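Local coordinates for surface antigen protein 2 (Candida albicans, PDB 4Y7S), which binds heme as a secreted hemophore and takes part in the use of iron from human hemoglobin during hyphal growth, at residues L51-N56 / Y94-A99; Q36-T41 / P55-A60. One frame throughout, in Å; residues are numbered along the deposited sequence.

Both contacts use the start of helix 55-68, and Pro55 and Asn56 belong to both. In contact 1 the 94-99 loop runs beside residues 51-56. In contact 2 the 36-41 loop packs against residues 55-60. Their centres are 9 Å apart. They also touch each other. Thr58 OG1 lies 2.7 Å from Ile96 O, a probable hydrogen bond, and Leu51 O packs against Phe57 CD2 at 3.3 Å. Contact 1 is nearer the heme: the Val53 side chain is about 4 Å from it, whereas that of Thr41 in contact 2 is about 8 Å away. The axial iron ligand, Asp47, sits about 8 Å from the side chains of Cys52 and Thr41.

Contact 1: L51-N56 / Y94-A99; sequences LCVIPN and YWIIPA
Ile96 meets Cys52 and Val53 through its backbone and its side chain. Its N donates to Cys52 O at 2.8 Å. The bond is nearly straight, with an N-H...O angle of 165°, and the donor lies almost on the extension of the C=O bond. It is the one hydrogen bond between the two segments. The touching parts, residues 52-55 and 94-98, run in nearly the same direction, 15° apart.

The Ile96 side chain starts at CB, which points toward the other segment. CB rests on Cys52 O at 3.5 Å and also touches Val53 CA. CG1 is anti to the carbonyl carbon (chi1 -47°). It packs against the same carbonyl oxygen and reaches Val53 CG1 at 3.7 Å. The two side chains lie side by side and point the same way. Ile96 CD1, at the tip, is 4.8 Å from Val53 CG1. Val53 also touches the heme, so Ile96 packs beside a residue of the heme pocket.

Cys52 CB packs against Tyr94 O at 3.7 Å. Its SG forms a disulfide with Cys85, one of the four that stabilise the helical-basket CFEM fold. Trp95 NE1 donates to a water in the plane of the indole ring, and that water donates to Leu51 O at 2.8 Å. One indole face is covered by Ile97 CG2, 3.5 Å above the ring plane and over its centre. Farther along, Pro55 CB meets Pro98 CG at 4.2 Å.

The contact is buried. Ile96 and Pro98 also pack on Pro7 and Ile5 of the second subunit. Within the chain, Trp95 reaches helices 55-68, 72-87 and 99-110, and Pro98 is the N-cap residue of the last.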
ATOM      1  N   LEU A  51      -5.415   1.141 -11.268  1.00 17.59           N
ATOM      2  CA  LEU A  51      -6.436   1.100 -10.220  1.00 14.32           C
ATOM      3  C   LEU A  51      -6.750  -0.331  -9.762  1.00 17.89           C
ATOM      4  O   LEU A  51      -7.428  -0.536  -8.748  1.00 22.36           O
ATOM      5  CB  LEU A  51      -7.707   1.793 -10.710  1.00 13.09           C
ATOM      6  CG  LEU A  51      -7.535   3.285 -10.949  1.00 16.63           C
ATOM      7  CD1 LEU A  51      -8.762   3.879 -11.610  1.00 23.49           C
ATOM      8  CD2 LEU A  51      -7.218   4.011  -9.675  1.00 16.11           C
ATOM      9  N   CYS A  52      -6.258  -1.313 -10.512  1.00 15.72           N
ATOM     10  CA  CYS A  52      -6.335  -2.721 -10.118  1.00 12.80           C
ATOM     11  C   CYS A  52      -5.226  -3.148  -9.152  1.00 13.91           C
ATOM     12  O   CYS A  52      -5.330  -4.203  -8.513  1.00 19.16           O
ATOM     13  CB  CYS A  52      -6.266  -3.617 -11.357  1.00 15.11           C
ATOM     14  SG  CYS A  52      -7.744  -3.562 -12.399  1.00 15.86           S
ATOM     15  N   VAL A  53      -4.169  -2.348  -9.037  1.00 17.49           N
ATOM     16  CA  VAL A  53      -3.024  -2.785  -8.264  1.00 15.21           C
ATOM     17  C   VAL A  53      -2.655  -1.875  -7.090  1.00 23.00           C
ATOM     18  O   VAL A  53      -1.743  -2.206  -6.356  1.00 25.32           O
ATOM     19  CB  VAL A  53      -1.753  -2.975  -9.166  1.00 21.46           C
ATOM     20  CG1 VAL A  53      -2.083  -3.882 -10.331  1.00 24.93           C
ATOM     21  CG2 VAL A  53      -1.168  -1.644  -9.665  1.00 18.37           C
ATOM     22  N   ILE A  54      -3.310  -0.728  -6.921  1.00 17.99           N
ATOM     23  CA  ILE A  54      -2.972   0.135  -5.788  1.00 17.66           C
ATOM     24  C   ILE A  54      -3.857  -0.260  -4.598  1.00 18.12           C
ATOM     25  O   ILE A  54      -5.058   0.003  -4.625  1.00 18.52           O
ATOM     26  CB  ILE A  54      -3.159   1.637  -6.101  1.00 17.94           C
ATOM     27  CG1 ILE A  54      -2.321   2.062  -7.320  1.00 20.82           C
ATOM     28  CG2 ILE A  54      -2.792   2.478  -4.877  1.00 21.14           C
ATOM     29  CD1 ILE A  54      -0.807   1.869  -7.136  1.00 22.36           C
ATOM     30  N   PRO A  55      -3.276  -0.891  -3.566  1.00 18.04           N
ATOM     31  CA  PRO A  55      -4.125  -1.463  -2.516  1.00 17.72           C
ATOM     32  C   PRO A  55      -4.896  -0.454  -1.687  1.00 17.85           C
ATOM     33  O   PRO A  55      -5.941  -0.824  -1.170  1.00 18.46           O
ATOM     34  CB  PRO A  55      -3.139  -2.249  -1.643  1.00 19.35           C
ATOM     35  CG  PRO A  55      -1.808  -1.762  -1.990  1.00 20.89           C
ATOM     36  CD  PRO A  55      -1.867  -1.299  -3.406  1.00 19.57           C
ATOM     37  N   ASN A  56      -4.430   0.787  -1.567  1.00 18.77           N
ATOM     38  CA  ASN A  56      -5.218   1.780  -0.851  1.00 19.41           C
ATOM     39  C   ASN A  56      -6.540   2.017  -1.593  1.00 21.32           C
ATOM     40  O   ASN A  56      -7.553   2.318  -0.983  1.00 23.94           O
ATOM     41  CB  ASN A  56      -4.470   3.106  -0.719  1.00 28.31           C
ATOM     42  CG  ASN A  56      -5.140   4.047   0.262  1.00 46.18           C
ATOM     43  OD1 ASN A  56      -5.512   3.638   1.364  1.00 38.65           O
ATOM     44  ND2 ASN A  56      -5.311   5.308  -0.132  1.00 43.22           N
ATOM     45  N   TYR A  94      -4.534 -10.406 -10.305  1.00 21.70           N
ATOM     46  CA  TYR A  94      -5.297  -9.535 -11.201  1.00 16.02           C
ATOM     47  C   TYR A  94      -5.932  -8.341 -10.485  1.00 19.75           C
ATOM     48  O   TYR A  94      -5.591  -7.196 -10.783  1.00 15.66           O
ATOM     49  CB  TYR A  94      -6.341 -10.372 -11.967  1.00 18.19           C
ATOM     50  CG  TYR A  94      -5.700 -11.592 -12.615  1.00 22.28           C
ATOM     51  CD1 TYR A  94      -4.816 -11.446 -13.675  1.00 21.74           C
ATOM     52  CD2 TYR A  94      -5.937 -12.873 -12.138  1.00 21.92           C
ATOM     53  CE1 TYR A  94      -4.198 -12.534 -14.260  1.00 24.32           C
ATOM     54  CE2 TYR A  94      -5.331 -13.972 -12.724  1.00 25.72           C
ATOM     55  CZ  TYR A  94      -4.460 -13.798 -13.782  1.00 25.17           C
ATOM     56  OH  TYR A  94      -3.844 -14.881 -14.374  1.00 34.49           O
ATOM     57  N   TRP A  95      -6.861  -8.589  -9.565  1.00 22.01           N
ATOM     58  CA  TRP A  95      -7.393  -7.529  -8.718  1.00 18.60           C
ATOM     59  C   TRP A  95      -6.632  -7.608  -7.396  1.00 23.67           C
ATOM     60  O   TRP A  95      -6.860  -8.503  -6.593  1.00 18.16           O
ATOM     61  CB  TRP A  95      -8.902  -7.667  -8.540  1.00 24.05           C
ATOM     62  CG  TRP A  95      -9.533  -6.519  -7.793  1.00 16.10           C
ATOM     63  CD1 TRP A  95      -9.371  -5.189  -8.049  1.00 18.42           C
ATOM     64  CD2 TRP A  95     -10.433  -6.606  -6.687  1.00 13.22           C
ATOM     65  NE1 TRP A  95     -10.093  -4.445  -7.164  1.00 14.06           N
ATOM     66  CE2 TRP A  95     -10.765  -5.287  -6.317  1.00 16.74           C
ATOM     67  CE3 TRP A  95     -10.996  -7.670  -5.967  1.00 19.00           C
ATOM     68  CZ2 TRP A  95     -11.621  -5.004  -5.262  1.00 16.01           C
ATOM     69  CZ3 TRP A  95     -11.849  -7.383  -4.924  1.00 21.05           C
ATOM     70  CH2 TRP A  95     -12.163  -6.062  -4.585  1.00 17.91           C
ATOM     71  N   ILE A  96      -5.685  -6.698  -7.200  1.00 16.33           N
ATOM     72  CA  ILE A  96      -4.709  -6.860  -6.128  1.00 19.66           C
ATOM     73  C   ILE A  96      -5.180  -6.191  -4.850  1.00 19.17           C
ATOM     74  O   ILE A  96      -5.051  -4.985  -4.700  1.00 20.19           O
ATOM     75  CB  ILE A  96      -3.335  -6.236  -6.490  1.00 20.98           C
ATOM     76  CG1 ILE A  96      -2.865  -6.623  -7.907  1.00 28.80           C
ATOM     77  CG2 ILE A  96      -2.293  -6.619  -5.450  1.00 20.73           C
ATOM     78  CD1 ILE A  96      -2.495  -8.069  -8.107  1.00 28.28           C
ATOM     79  N   ILE A  97      -5.656  -6.991  -3.901  1.00 18.24           N
ATOM     80  CA  ILE A  97      -6.193  -6.459  -2.648  1.00 14.13           C
ATOM     81  C   ILE A  97      -5.408  -6.944  -1.454  1.00 15.40           C
ATOM     82  O   ILE A  97      -4.766  -7.991  -1.505  1.00 18.58           O
ATOM     83  CB  ILE A  97      -7.684  -6.845  -2.455  1.00 14.53           C
ATOM     84  CG1 ILE A  97      -7.897  -8.358  -2.572  1.00 18.94           C
ATOM     85  CG2 ILE A  97      -8.525  -6.130  -3.446  1.00 18.93           C
ATOM     86  CD1 ILE A  97      -9.350  -8.805  -2.292  1.00 21.61           C
ATOM     87  N   PRO A  98      -5.478  -6.193  -0.351  1.00 17.95           N
ATOM     88  CA  PRO A  98      -4.859  -6.655   0.891  1.00 17.87           C
ATOM     89  C   PRO A  98      -5.403  -8.030   1.351  1.00 18.04           C
ATOM     90  O   PRO A  98      -6.565  -8.355   1.077  1.00 16.00           O
ATOM     91  CB  PRO A  98      -5.260  -5.581   1.886  1.00 17.07           C
ATOM     92  CG  PRO A  98      -5.568  -4.369   1.061  1.00 17.85           C
ATOM     93  CD  PRO A  98      -6.147  -4.890  -0.189  1.00 17.53           C
ATOM     94  N   ALA A  99      -4.585  -8.824   2.028  1.00 17.04           N
ATOM     95  CA  ALA A  99      -5.032 -10.130   2.500  1.00 19.27           C
ATOM     96  C   ALA A  99      -6.206 -10.007   3.475  1.00 23.58           C
ATOM     97  O   ALA A  99      -7.118 -10.823   3.451  1.00 20.35           O
ATOM     98  CB  ALA A  99      -3.891 -10.890   3.148  1.00 24.91           C
TER
HETATM   99  O   HOH W   1      -9.939  -1.579  -8.040  1.00 24.59           O

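Contact 2: Q36-T41 / P55-A60; sequences QSTSST and PNFTGA
Gln36 and Thr38 bring the 36-41 loop alongside the first turns of helix 55-68 in the helical-basket CFEM fold. The nearest CA pairs are Thr38 with Phe57 at 7.0 Å and Gln36 with Ala60 at 7.3 Å. The loop closes with a type I beta turn from Thr38 to Thr41. Thr38 O accepts twice, from Thr41 N and from Thr41 OG1. The hydroxyl bond is 2.7 Å long and lies in the carbonyl plane, on a lone pair.

Phe57 is the main side chain from the helix. The ring meets Ser37 O in plane at its edge, with CD1 3.6 Å away. Gln36 O approaches CE1 at 3.4 Å, also near the ring plane. Thr38 CG2 packs on CE1, and Thr41 CG2 meets Phe57 CB at 3.8 Å. Leu51 of helix 48-53 also packs on Phe57.

Gln36 slides past Phe57 in the opposite direction, with its amide plane turned 76° from the ring. Its CB and CG touch CE1. Asn56 ND2 lies against Ser40 CB and is hydrogen-bonded to Asp24 of the third subunit. Asn56 O receives a bond from a water, to which Gln36 NE2 donates weakly. The bend at chi2 (74°) places the Gln36 amide carbon CD 3.4 Å from Ala60 CB.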
ATOM      1  N   GLN A  36     -15.185   5.080  -5.564  1.00 24.25           N
ATOM      2  CA  GLN A  36     -14.085   5.495  -4.708  1.00 24.27           C
ATOM      3  C   GLN A  36     -13.191   6.525  -5.415  1.00 23.94           C
ATOM      4  O   GLN A  36     -12.854   6.364  -6.591  1.00 19.69           O
ATOM      5  CB  GLN A  36     -13.291   4.248  -4.307  1.00 24.06           C
ATOM      6  CG  GLN A  36     -12.103   4.465  -3.407  1.00 31.22           C
ATOM      7  CD  GLN A  36     -12.540   4.772  -1.998  1.00 40.38           C
ATOM      8  OE1 GLN A  36     -13.603   4.307  -1.561  1.00 29.54           O
ATOM      9  NE2 GLN A  36     -11.707   5.520  -1.253  1.00 33.73           N
ATOM     10  N   SER A  37     -12.806   7.579  -4.707  1.00 23.52           N
ATOM     11  CA  SER A  37     -11.918   8.589  -5.275  1.00 26.50           C
ATOM     12  C   SER A  37     -10.559   8.013  -5.651  1.00 26.98           C
ATOM     13  O   SER A  37     -10.009   7.204  -4.924  1.00 23.55           O
ATOM     14  CB  SER A  37     -11.719   9.737  -4.294  1.00 28.62           C
ATOM     15  OG  SER A  37     -10.727  10.612  -4.788  1.00 29.91           O
ATOM     16  N   THR A  38     -10.011   8.448  -6.778  1.00 22.46           N
ATOM     17  CA  THR A  38      -8.689   7.995  -7.216  1.00 20.58           C
ATOM     18  C   THR A  38      -7.573   8.968  -6.834  1.00 22.25           C
ATOM     19  O   THR A  38      -6.404   8.758  -7.167  1.00 24.78           O
ATOM     20  CB  THR A  38      -8.664   7.790  -8.739  1.00 25.10           C
ATOM     21  OG1 THR A  38      -8.975   9.026  -9.387  1.00 24.89           O
ATOM     22  CG2 THR A  38      -9.682   6.770  -9.149  1.00 23.78           C
ATOM     23  N   SER A  39      -7.934  10.018  -6.101  1.00 30.62           N
ATOM     24  CA  SER A  39      -7.024  11.119  -5.811  1.00 36.50           C
ATOM     25  C   SER A  39      -5.868  10.753  -4.865  1.00 39.07           C
ATOM     26  O   SER A  39      -4.837  11.416  -4.868  1.00 41.15           O
ATOM     27  CB  SER A  39      -7.834  12.286  -5.231  1.00 44.30           C
ATOM     28  OG  SER A  39      -8.441  11.924  -3.999  1.00 58.48           O
ATOM     29  N   SER A  40      -6.025   9.689  -4.078  1.00 38.55           N
ATOM     30  CA  SER A  40      -4.964   9.238  -3.175  1.00 43.83           C
ATOM     31  C   SER A  40      -4.079   8.184  -3.845  1.00 51.58           C
ATOM     32  O   SER A  40      -3.259   7.539  -3.184  1.00 49.77           O
ATOM     33  CB  SER A  40      -5.558   8.670  -1.887  1.00 40.74           C
ATOM     34  OG  SER A  40      -6.219   9.679  -1.145  1.00 59.77           O
ATOM     35  N   THR A  41      -4.230   8.027  -5.158  1.00 27.96           N
ATOM     36  CA  THR A  41      -3.411   7.076  -5.905  1.00 28.77           C
ATOM     37  C   THR A  41      -2.457   7.823  -6.830  1.00 28.06           C
ATOM     38  O   THR A  41      -2.655   9.001  -7.120  1.00 26.99           O
ATOM     39  CB  THR A  41      -4.242   6.113  -6.774  1.00 25.62           C
ATOM     40  OG1 THR A  41      -4.715   6.801  -7.937  1.00 24.34           O
ATOM     41  CG2 THR A  41      -5.426   5.541  -6.024  1.00 25.60           C
ATOM     42  N   PRO A  55      -3.276  -0.891  -3.566  1.00 18.04           N
ATOM     43  CA  PRO A  55      -4.125  -1.463  -2.516  1.00 17.72           C
ATOM     44  C   PRO A  55      -4.896  -0.454  -1.687  1.00 17.85           C
ATOM     45  O   PRO A  55      -5.941  -0.824  -1.170  1.00 18.46           O
ATOM     46  CB  PRO A  55      -3.139  -2.249  -1.643  1.00 19.35           C
ATOM     47  CG  PRO A  55      -1.808  -1.762  -1.990  1.00 20.89           C
ATOM     48  CD  PRO A  55      -1.867  -1.299  -3.406  1.00 19.57           C
ATOM     49  N   ASN A  56      -4.430   0.787  -1.567  1.00 18.77           N
ATOM     50  CA  ASN A  56      -5.218   1.780  -0.851  1.00 19.41           C
ATOM     51  C   ASN A  56      -6.540   2.017  -1.593  1.00 21.32           C
ATOM     52  O   ASN A  56      -7.553   2.318  -0.983  1.00 23.94           O
ATOM     53  CB  ASN A  56      -4.470   3.106  -0.719  1.00 28.31           C
ATOM     54  CG  ASN A  56      -5.140   4.047   0.262  1.00 46.18           C
ATOM     55  OD1 ASN A  56      -5.512   3.638   1.364  1.00 38.65           O
ATOM     56  ND2 ASN A  56      -5.311   5.308  -0.132  1.00 43.22           N
ATOM     57  N   PHE A  57      -6.519   1.867  -2.909  1.00 17.48           N
ATOM     58  CA  PHE A  57      -7.737   1.984  -3.706  1.00 16.80           C
ATOM     59  C   PHE A  57      -8.552   0.676  -3.718  1.00 18.49           C
ATOM     60  O   PHE A  57      -9.739   0.671  -3.380  1.00 17.59           O
ATOM     61  CB  PHE A  57      -7.397   2.401  -5.142  1.00 18.18           C
ATOM     62  CG  PHE A  57      -8.606   2.593  -6.007  1.00 17.00           C
ATOM     63  CD1 PHE A  57      -9.307   3.805  -5.990  1.00 22.06           C
ATOM     64  CD2 PHE A  57      -9.065   1.572  -6.811  1.00 15.80           C
ATOM     65  CE1 PHE A  57     -10.440   3.988  -6.785  1.00 19.05           C
ATOM     66  CE2 PHE A  57     -10.209   1.749  -7.605  1.00 20.45           C
ATOM     67  CZ  PHE A  57     -10.890   2.958  -7.587  1.00 17.68           C
ATOM     68  N   THR A  58      -7.927  -0.438  -4.096  1.00 18.55           N
ATOM     69  CA  THR A  58      -8.665  -1.696  -4.194  1.00 17.04           C
ATOM     70  C   THR A  58      -9.194  -2.126  -2.830  1.00 14.12           C
ATOM     71  O   THR A  58     -10.238  -2.753  -2.740  1.00 16.56           O
ATOM     72  CB  THR A  58      -7.809  -2.836  -4.760  1.00 13.68           C
ATOM     73  OG1 THR A  58      -6.777  -3.157  -3.832  1.00 15.57           O
ATOM     74  CG2 THR A  58      -7.213  -2.459  -6.120  1.00 17.81           C
ATOM     75  N   GLY A  59      -8.444  -1.830  -1.777  1.00 15.32           N
ATOM     76  CA  GLY A  59      -8.836  -2.219  -0.427  1.00 16.44           C
ATOM     77  C   GLY A  59     -10.064  -1.445   0.026  1.00 16.77           C
ATOM     78  O   GLY A  59     -10.943  -1.973   0.708  1.00 17.35           O
ATOM     79  N   ALA A  60     -10.123  -0.174  -0.357  1.00 16.91           N
ATOM     80  CA  ALA A  60     -11.283   0.637  -0.024  1.00 17.79           C
ATOM     81  C   ALA A  60     -12.507   0.095  -0.750  1.00 16.68           C
ATOM     82  O   ALA A  60     -13.575  -0.042  -0.152  1.00 17.44           O
ATOM     83  CB  ALA A  60     -11.049   2.110  -0.392  1.00 18.77           C
TER
HETATM   84  O   HOH W   2      -8.492   4.969  -1.640  1.00 38.93           O